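Local coordinates for universal stress protein (Mycobacterium smegmatis, PDB 5AHW) that binds the second messenger cyclic AMP as a homodimer of the universal stress protein A family and probably takes part in mycobacterial signalling, at residues I37-Y41 against I67-L71; L110-V116 against V141-S147. All blocks are in the same frame, centred on the assembly; numbering follows the deposited sequence.

In the fold
From the N terminus, the chain lays down strand 6-10 and helix 15-31 before reaching strand 34-41, where contact 1 begins. The return through helix 65-80 closes the first loop, part of which is not modelled. The chain then adds strand 86-92 and helix 95-105 before contact 2 opens at strand 110-114; helices 121-126 and 129-136 lead to strand 140-144, which closes it. The loops follow in series, neither nested nor crossing. Their centres lie about 17 Å apart on opposite sides of the chain's centre, yet both reach one parallel sheet and the same cyclic AMP: contact 1 at the adenine, contact 2 at the ribose and phosphate.

Contact 1: residues I37-Y41 against I67-L71; sequences IATAY and IYAIL. With CMP (adenosine-3',5'-cyclic-monophosphate), chain K.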
loop_
_atom_site.group_PDB
_atom_site.type_symbol
_atom_site.label_atom_id
_atom_site.label_comp_id
_atom_site.label_asym_id
_atom_site.label_seq_id
_atom_site.Cartn_x
_atom_site.Cartn_y
_atom_site.Cartn_z
ATOM N N ILE B 37 2.847 -15.956 1.050
ATOM C CA ILE B 37 1.800 -15.928 0.053
ATOM C C ILE B 37 0.621 -16.713 0.618
ATOM O O ILE B 37 0.759 -17.900 0.970
ATOM C CB ILE B 37 2.283 -16.556 -1.280
ATOM C CG1 ILE B 37 3.608 -15.927 -1.739
ATOM C CG2 ILE B 37 1.200 -16.441 -2.371
ATOM C CD1 ILE B 37 4.168 -16.476 -3.043
ATOM N N ALA B 38 -0.535 -16.075 0.689
ATOM C CA ALA B 38 -1.740 -16.703 1.213
ATOM C C ALA B 38 -2.869 -16.814 0.181
ATOM O O ALA B 38 -3.103 -15.897 -0.608
ATOM C CB ALA B 38 -2.224 -15.944 2.450
ATOM N N THR B 39 -3.542 -17.951 0.171
ATOM C CA THR B 39 -4.681 -18.152 -0.676
ATOM C C THR B 39 -5.805 -18.687 0.205
ATOM O O THR B 39 -5.691 -19.788 0.846
ATOM C CB THR B 39 -4.403 -19.161 -1.793
ATOM O OG1 THR B 39 -3.409 -18.639 -2.666
ATOM C CG2 THR B 39 -5.643 -19.439 -2.603
ATOM N N ALA B 40 -6.882 -17.916 0.265
ATOM C CA ALA B 40 -8.027 -18.319 1.090
ATOM C C ALA B 40 -8.940 -19.132 0.223
ATOM O O ALA B 40 -9.131 -18.800 -0.942
ATOM C CB ALA B 40 -8.784 -17.111 1.608
ATOM N N TYR B 41 -9.533 -20.165 0.771
ATOM C CA TYR B 41 -10.521 -20.943 0.023
ATOM C C TYR B 41 -11.513 -21.674 0.993
ATOM O O TYR B 41 -11.169 -21.946 2.120
ATOM C CB TYR B 41 -9.805 -21.958 -0.893
ATOM C CG TYR B 41 -9.196 -23.089 -0.134
ATOM C CD1 TYR B 41 -8.029 -22.930 0.567
ATOM C CD2 TYR B 41 -9.816 -24.319 -0.079
ATOM C CE1 TYR B 41 -7.485 -23.967 1.307
ATOM C CE2 TYR B 41 -9.288 -25.375 0.668
ATOM C CZ TYR B 41 -8.121 -25.199 1.348
ATOM O OH TYR B 41 -7.594 -26.263 2.064
ATOM N N ILE B 67 -5.621 -25.160 -5.272
ATOM C CA ILE B 67 -5.077 -24.176 -4.331
ATOM C C ILE B 67 -3.578 -24.281 -4.313
ATOM O O ILE B 67 -2.892 -23.277 -4.331
ATOM C CB ILE B 67 -5.627 -24.270 -2.884
ATOM C CG1 ILE B 67 -7.137 -24.166 -2.875
ATOM C CG2 ILE B 67 -5.089 -23.141 -2.000
ATOM C CD1 ILE B 67 -7.694 -22.965 -3.586
ATOM N N TYR B 68 -3.050 -25.480 -4.375
ATOM C CA TYR B 68 -1.578 -25.612 -4.397
ATOM C C TYR B 68 -1.007 -25.233 -5.769
ATOM O O TYR B 68 0.116 -24.770 -5.872
ATOM C CB TYR B 68 -1.112 -26.987 -3.909
ATOM C CG TYR B 68 -1.273 -27.190 -2.375
ATOM C CD1 TYR B 68 -2.541 -27.281 -1.807
ATOM C CD2 TYR B 68 -0.178 -27.287 -1.525
ATOM C CE1 TYR B 68 -2.721 -27.435 -0.453
ATOM C CE2 TYR B 68 -0.351 -27.441 -0.164
ATOM C CZ TYR B 68 -1.628 -27.518 0.384
ATOM O OH TYR B 68 -1.879 -27.725 1.763
ATOM N N ALA B 69 -1.766 -25.392 -6.834
ATOM C CA ALA B 69 -1.286 -24.881 -8.136
ATOM C C ALA B 69 -1.114 -23.340 -8.101
ATOM O O ALA B 69 -0.098 -22.805 -8.495
ATOM C CB ALA B 69 -2.210 -25.313 -9.259
ATOM N N ILE B 70 -2.108 -22.658 -7.549
ATOM C CA ILE B 70 -2.059 -21.212 -7.288
ATOM C C ILE B 70 -0.860 -20.854 -6.423
ATOM O O ILE B 70 -0.163 -19.860 -6.699
ATOM C CB ILE B 70 -3.340 -20.728 -6.561
ATOM C CG1 ILE B 70 -4.498 -20.820 -7.519
ATOM C CG2 ILE B 70 -3.209 -19.306 -6.031
ATOM C CD1 ILE B 70 -5.891 -20.736 -6.886
ATOM N N LEU B 71 -0.623 -21.595 -5.346
ATOM C CA LEU B 71 0.500 -21.221 -4.494
ATOM C C LEU B 71 1.842 -21.428 -5.199
ATOM O O LEU B 71 2.667 -20.565 -5.070
ATOM C CB LEU B 71 0.463 -21.920 -3.118
ATOM C CG LEU B 71 -0.680 -21.290 -2.303
ATOM C CD1 LEU B 71 -1.094 -22.225 -1.187
ATOM C CD2 LEU B 71 -0.331 -19.908 -1.762
HETATM P P CMP K . -6.598 -8.754 -7.322
HETATM O O1P CMP K . -5.579 -8.003 -8.171
HETATM O O2P CMP K . -7.220 -9.820 -8.096
HETATM O "O5'" CMP K . -7.643 -7.828 -6.584
HETATM C "C5'" CMP K . -8.398 -8.179 -5.398
HETATM C "C4'" CMP K . -7.433 -8.851 -4.462
HETATM O "O4'" CMP K . -8.045 -9.433 -3.324
HETATM C "C3'" CMP K . -6.688 -9.978 -5.071
HETATM O "O3'" CMP K . -5.828 -9.453 -6.073
HETATM C "C2'" CMP K . -6.041 -10.639 -3.846
HETATM O "O2'" CMP K . -4.891 -9.939 -3.350
HETATM C "C1'" CMP K . -7.201 -10.486 -2.848
HETATM N N9 CMP K . -7.942 -11.771 -2.854
HETATM C C8 CMP K . -9.092 -12.047 -3.497
HETATM N N7 CMP K . -9.434 -13.334 -3.338
HETATM C C5 CMP K . -8.519 -13.889 -2.578
HETATM C C6 CMP K . -8.289 -15.217 -1.982
HETATM N N6 CMP K . -9.155 -16.194 -2.211
HETATM N N1 CMP K . -7.196 -15.406 -1.230
HETATM C C2 CMP K . -6.308 -14.436 -0.988
HETATM N N3 CMP K . -6.440 -13.197 -1.508
HETATM C C4 CMP K . -7.508 -12.879 -2.284
#
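The hydroxyl OG1 of Thr-39 is enclosed by two aliphatic branches of the helix, with CG2 of Ile-70 at 3.4 Å and CD2 of Leu-71 at a similar distance. A hydrogen bond to the carbonyl oxygen of Thr-11 satisfies this buried hydroxyl, whose neighbours across the contact are aliphatic. The threonine torsion sorts the two branches: OG1 lies anti to the carbonyl carbon (chi1 -65°), while the methyl CG2 is directed to Ile-67, whose own CG2 is 3.8 Å away. Further back along the strand, the side chains of Ile-37 and Leu-71 run alongside in opposite directions, CG2 of Ile-37 meeting CD2 of Leu-71 at 3.8 Å. At the other end Ile-67 lies over one face of the Tyr-41 ring in a CH-pi contact, CG1 standing 3.8 Å from the ring centroid and 19° off its normal. Its CD1 continues to CB of Tyr-41, at 3.6 Å.

Helix 67-71 runs nearly antiparallel to strand 37-41, with 9.0 Å between the segment axes, and is part of the beta-alpha-beta crossover that links strands 34-41 and 86-92. While Ile-37, Thr-39 and Tyr-41 face the helix, Ala-38 and Ala-40 turn from it, Ala-38 packing against Leu-99 and Leu-102 of helix 95-105. The backbone of Ala-40 meets the adenine: its N donates to N1 of cyclic AMP over 2.9 Å, almost straight at 173°, and N6 of the base donates back to its O over 2.9 Å. This paired donor and acceptor matches the Watson-Crick edge of adenine, so recognition of the base rests here on main-chain atoms, while the side chains facing the helix serve mainly packing, with Thr-39 also bonded to Thr-11.

Contact 2: residues L110-V116 against V141-S147; sequences LLVVGNV and VLIVHTS. With CMP (adenosine-3',5'-cyclic-monophosphate), chain K.
Asn-115 and the C-terminal Ser-147 clasp each other through two hydrogen bonds. OG of Ser-147 donates to OD1 of Asn-115 over 2.6 Å, approaching from above the amide carbonyl plane. ND2 of Asn-115 answers with a 3.0 Å bond to O of the Ser-147 carboxylate, straight at 168°; the acceptor lies in the amide plane, whereas ND2 stands above the carboxylate plane. Held at both OD1 and ND2, the amide is fixed in rotation, and weak bonds from N of Thr-146 and N of Ser-147 add to the grip on OD1. With chi1 at 74°, Asn-115 holds CG between its backbone N and carbonyl carbon, which brings the amide up to the chain terminus. ND2 also lies obliquely beside the His-145 ring, 60° between amide and ring planes.

Next to this clasp, OG1 of Thr-146 stands 2.6 Å from O1P of cyclic AMP and 2.9 Å from OD1 of Asn-115. N of Val-116 donates to O5' of the nucleotide over 3.0 Å. Gly-114, with no side chain, lets the phosphate lie close to the strand end; its sequence context fits the Walker A-like glycine-rich loop of nucleotide-binding universal stress proteins.

Before the loop the two strands pair in parallel register, Leu-142 N to Leu-111 O, Val-113 N to Leu-142 O and Val-144 N to Val-113 O. Val-112 and Leu-142 lie side by side on one face, where CG1 of Val-112 also meets CG2 of Val-144 at 3.6 Å; Val-113 and Ile-143 do likewise on the other.

Helix 15-31 covers the Val-112 and Leu-142 face, and Leu-99 of helix 95-105 packs on Val-113. Strand 110-114 borders strand 6-10, whereas strand 140-144 pairs antiparallel with a strand of the second subunit, carrying the sheet across the dimer.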
loop_
_atom_site.group_PDB
_atom_site.type_symbol
_atom_site.label_atom_id
_atom_site.label_comp_id
_atom_site.label_asym_id
_atom_site.label_seq_id
_atom_site.Cartn_x
_atom_site.Cartn_y
_atom_site.Cartn_z
ATOM N N LEU B 110 3.423 -5.636 6.690
ATOM C CA LEU B 110 2.670 -5.177 5.536
ATOM C C LEU B 110 1.820 -6.295 4.929
ATOM O O LEU B 110 2.242 -7.445 4.796
ATOM C CB LEU B 110 3.646 -4.659 4.481
ATOM C CG LEU B 110 3.081 -4.225 3.121
ATOM C CD1 LEU B 110 2.385 -2.895 3.294
ATOM C CD2 LEU B 110 4.163 -4.139 2.056
ATOM N N LEU B 111 0.640 -5.912 4.513
ATOM C CA LEU B 111 -0.271 -6.789 3.838
ATOM C C LEU B 111 -0.551 -6.246 2.429
ATOM O O LEU B 111 -0.870 -5.085 2.270
ATOM C CB LEU B 111 -1.531 -6.764 4.697
ATOM C CG LEU B 111 -2.709 -7.603 4.333
ATOM C CD1 LEU B 111 -2.337 -8.985 3.782
ATOM C CD2 LEU B 111 -3.447 -7.682 5.641
ATOM N N VAL B 112 -0.400 -7.069 1.399
ATOM C CA VAL B 112 -0.538 -6.634 0.050
ATOM C C VAL B 112 -1.727 -7.329 -0.630
ATOM O O VAL B 112 -1.901 -8.563 -0.579
ATOM C CB VAL B 112 0.744 -6.983 -0.702
ATOM C CG1 VAL B 112 0.722 -6.465 -2.144
ATOM C CG2 VAL B 112 1.928 -6.383 0.029
ATOM N N VAL B 113 -2.552 -6.522 -1.292
ATOM C CA VAL B 113 -3.651 -6.968 -2.110
ATOM C C VAL B 113 -3.694 -6.177 -3.428
ATOM O O VAL B 113 -3.181 -5.074 -3.516
ATOM C CB VAL B 113 -5.016 -6.828 -1.349
ATOM C CG1 VAL B 113 -5.104 -7.750 -0.137
ATOM C CG2 VAL B 113 -5.261 -5.431 -0.861
ATOM N N GLY B 114 -4.266 -6.749 -4.475
ATOM C CA GLY B 114 -4.691 -5.978 -5.660
ATOM C C GLY B 114 -5.961 -5.223 -5.393
ATOM O O GLY B 114 -6.508 -5.283 -4.275
ATOM N N ASN B 115 -6.467 -4.559 -6.433
ATOM C CA ASN B 115 -7.506 -3.567 -6.303
ATOM C C ASN B 115 -8.793 -3.947 -6.943
ATOM O O ASN B 115 -9.692 -3.125 -7.067
ATOM C CB ASN B 115 -6.994 -2.255 -6.936
ATOM C CG ASN B 115 -6.952 -2.278 -8.469
ATOM O OD1 ASN B 115 -6.851 -3.325 -9.144
ATOM N ND2 ASN B 115 -6.996 -1.098 -9.041
ATOM N N VAL B 116 -8.898 -5.176 -7.416
ATOM C CA VAL B 116 -10.089 -5.593 -8.150
ATOM C C VAL B 116 -11.227 -5.434 -7.206
ATOM O O VAL B 116 -11.174 -5.894 -6.093
ATOM C CB VAL B 116 -9.965 -7.036 -8.653
ATOM C CG1 VAL B 116 -11.278 -7.567 -9.211
ATOM C CG2 VAL B 116 -8.859 -7.100 -9.702
ATOM N N VAL B 141 -1.114 -1.352 4.618
ATOM C CA VAL B 141 -1.698 -2.082 3.510
ATOM C C VAL B 141 -1.269 -1.478 2.186
ATOM O O VAL B 141 -1.477 -0.292 1.972
ATOM C CB VAL B 141 -3.217 -2.045 3.610
ATOM C CG1 VAL B 141 -3.839 -2.654 2.392
ATOM C CG2 VAL B 141 -3.627 -2.905 4.805
ATOM N N LEU B 142 -0.738 -2.304 1.300
ATOM C CA LEU B 142 -0.414 -1.866 -0.042
ATOM C C LEU B 142 -1.538 -2.403 -0.958
ATOM O O LEU B 142 -1.770 -3.601 -1.057
ATOM C CB LEU B 142 0.910 -2.445 -0.500
ATOM C CG LEU B 142 1.402 -2.067 -1.882
ATOM C CD1 LEU B 142 1.708 -0.556 -1.946
ATOM C CD2 LEU B 142 2.682 -2.833 -2.286
ATOM N N ILE B 143 -2.149 -1.485 -1.671
ATOM C CA ILE B 143 -3.098 -1.796 -2.691
ATOM C C ILE B 143 -2.436 -1.613 -3.994
ATOM O O ILE B 143 -2.188 -0.515 -4.376
ATOM C CB ILE B 143 -4.364 -0.922 -2.514
ATOM C CG1 ILE B 143 -5.055 -1.311 -1.174
ATOM C CG2 ILE B 143 -5.355 -1.156 -3.681
ATOM C CD1 ILE B 143 -6.273 -0.485 -0.872
ATOM N N VAL B 144 -2.099 -2.720 -4.647
ATOM C CA VAL B 144 -1.419 -2.714 -5.928
ATOM C C VAL B 144 -2.421 -2.427 -7.023
ATOM O O VAL B 144 -3.520 -3.012 -6.999
ATOM C CB VAL B 144 -0.777 -4.089 -6.169
ATOM C CG1 VAL B 144 -0.092 -4.146 -7.544
ATOM C CG2 VAL B 144 0.213 -4.375 -5.034
ATOM N N HIS B 145 -2.111 -1.504 -7.956
ATOM C CA HIS B 145 -3.062 -1.173 -9.023
ATOM C C HIS B 145 -3.023 -2.271 -10.088
ATOM O O HIS B 145 -2.235 -2.228 -10.998
ATOM C CB HIS B 145 -2.709 0.162 -9.685
ATOM C CG HIS B 145 -3.872 0.815 -10.362
ATOM N ND1 HIS B 145 -3.938 1.011 -11.731
ATOM C CD2 HIS B 145 -5.013 1.334 -9.846
ATOM C CE1 HIS B 145 -5.081 1.610 -12.026
ATOM N NE2 HIS B 145 -5.750 1.819 -10.900
ATOM N N THR B 146 -3.888 -3.254 -10.005
ATOM C CA THR B 146 -3.771 -4.422 -10.851
ATOM C C THR B 146 -4.875 -4.447 -11.869
ATOM O O THR B 146 -4.870 -5.265 -12.772
ATOM C CB THR B 146 -3.901 -5.706 -9.993
ATOM O OG1 THR B 146 -5.153 -5.685 -9.273
ATOM C CG2 THR B 146 -2.731 -5.806 -9.031
ATOM N N SER B 147 -5.824 -3.555 -11.715
ATOM C CA SER B 147 -6.959 -3.447 -12.675
ATOM C C SER B 147 -7.534 -2.028 -12.729
ATOM O O SER B 147 -7.199 -1.076 -12.001
ATOM C CB SER B 147 -8.038 -4.378 -12.258
ATOM O OG SER B 147 -8.569 -3.917 -11.017
ATOM O OXT SER B 147 -8.373 -1.781 -13.557
HETATM P P CMP K . -6.598 -8.754 -7.322
HETATM O O1P CMP K . -5.579 -8.003 -8.171
HETATM O O2P CMP K . -7.220 -9.820 -8.096
HETATM O "O5'" CMP K . -7.643 -7.828 -6.584
HETATM C "C5'" CMP K . -8.398 -8.179 -5.398
HETATM C "C4'" CMP K . -7.433 -8.851 -4.462
HETATM O "O4'" CMP K . -8.045 -9.433 -3.324
HETATM C "C3'" CMP K . -6.688 -9.978 -5.071
HETATM O "O3'" CMP K . -5.828 -9.453 -6.073
HETATM C "C2'" CMP K . -6.041 -10.639 -3.846
HETATM O "O2'" CMP K . -4.891 -9.939 -3.350
HETATM C "C1'" CMP K . -7.201 -10.486 -2.848
HETATM N N9 CMP K . -7.942 -11.771 -2.854
HETATM C C8 CMP K . -9.092 -12.047 -3.497
HETATM N N7 CMP K . -9.434 -13.334 -3.338
HETATM C C5 CMP K . -8.519 -13.889 -2.578
HETATM C C6 CMP K . -8.289 -15.217 -1.982
HETATM N N6 CMP K . -9.155 -16.194 -2.211
HETATM N N1 CMP K . -7.196 -15.406 -1.230
HETATM C C2 CMP K . -6.308 -14.436 -0.988
HETATM N N3 CMP K . -6.440 -13.197 -1.508
HETATM C C4 CMP K . -7.508 -12.879 -2.284
#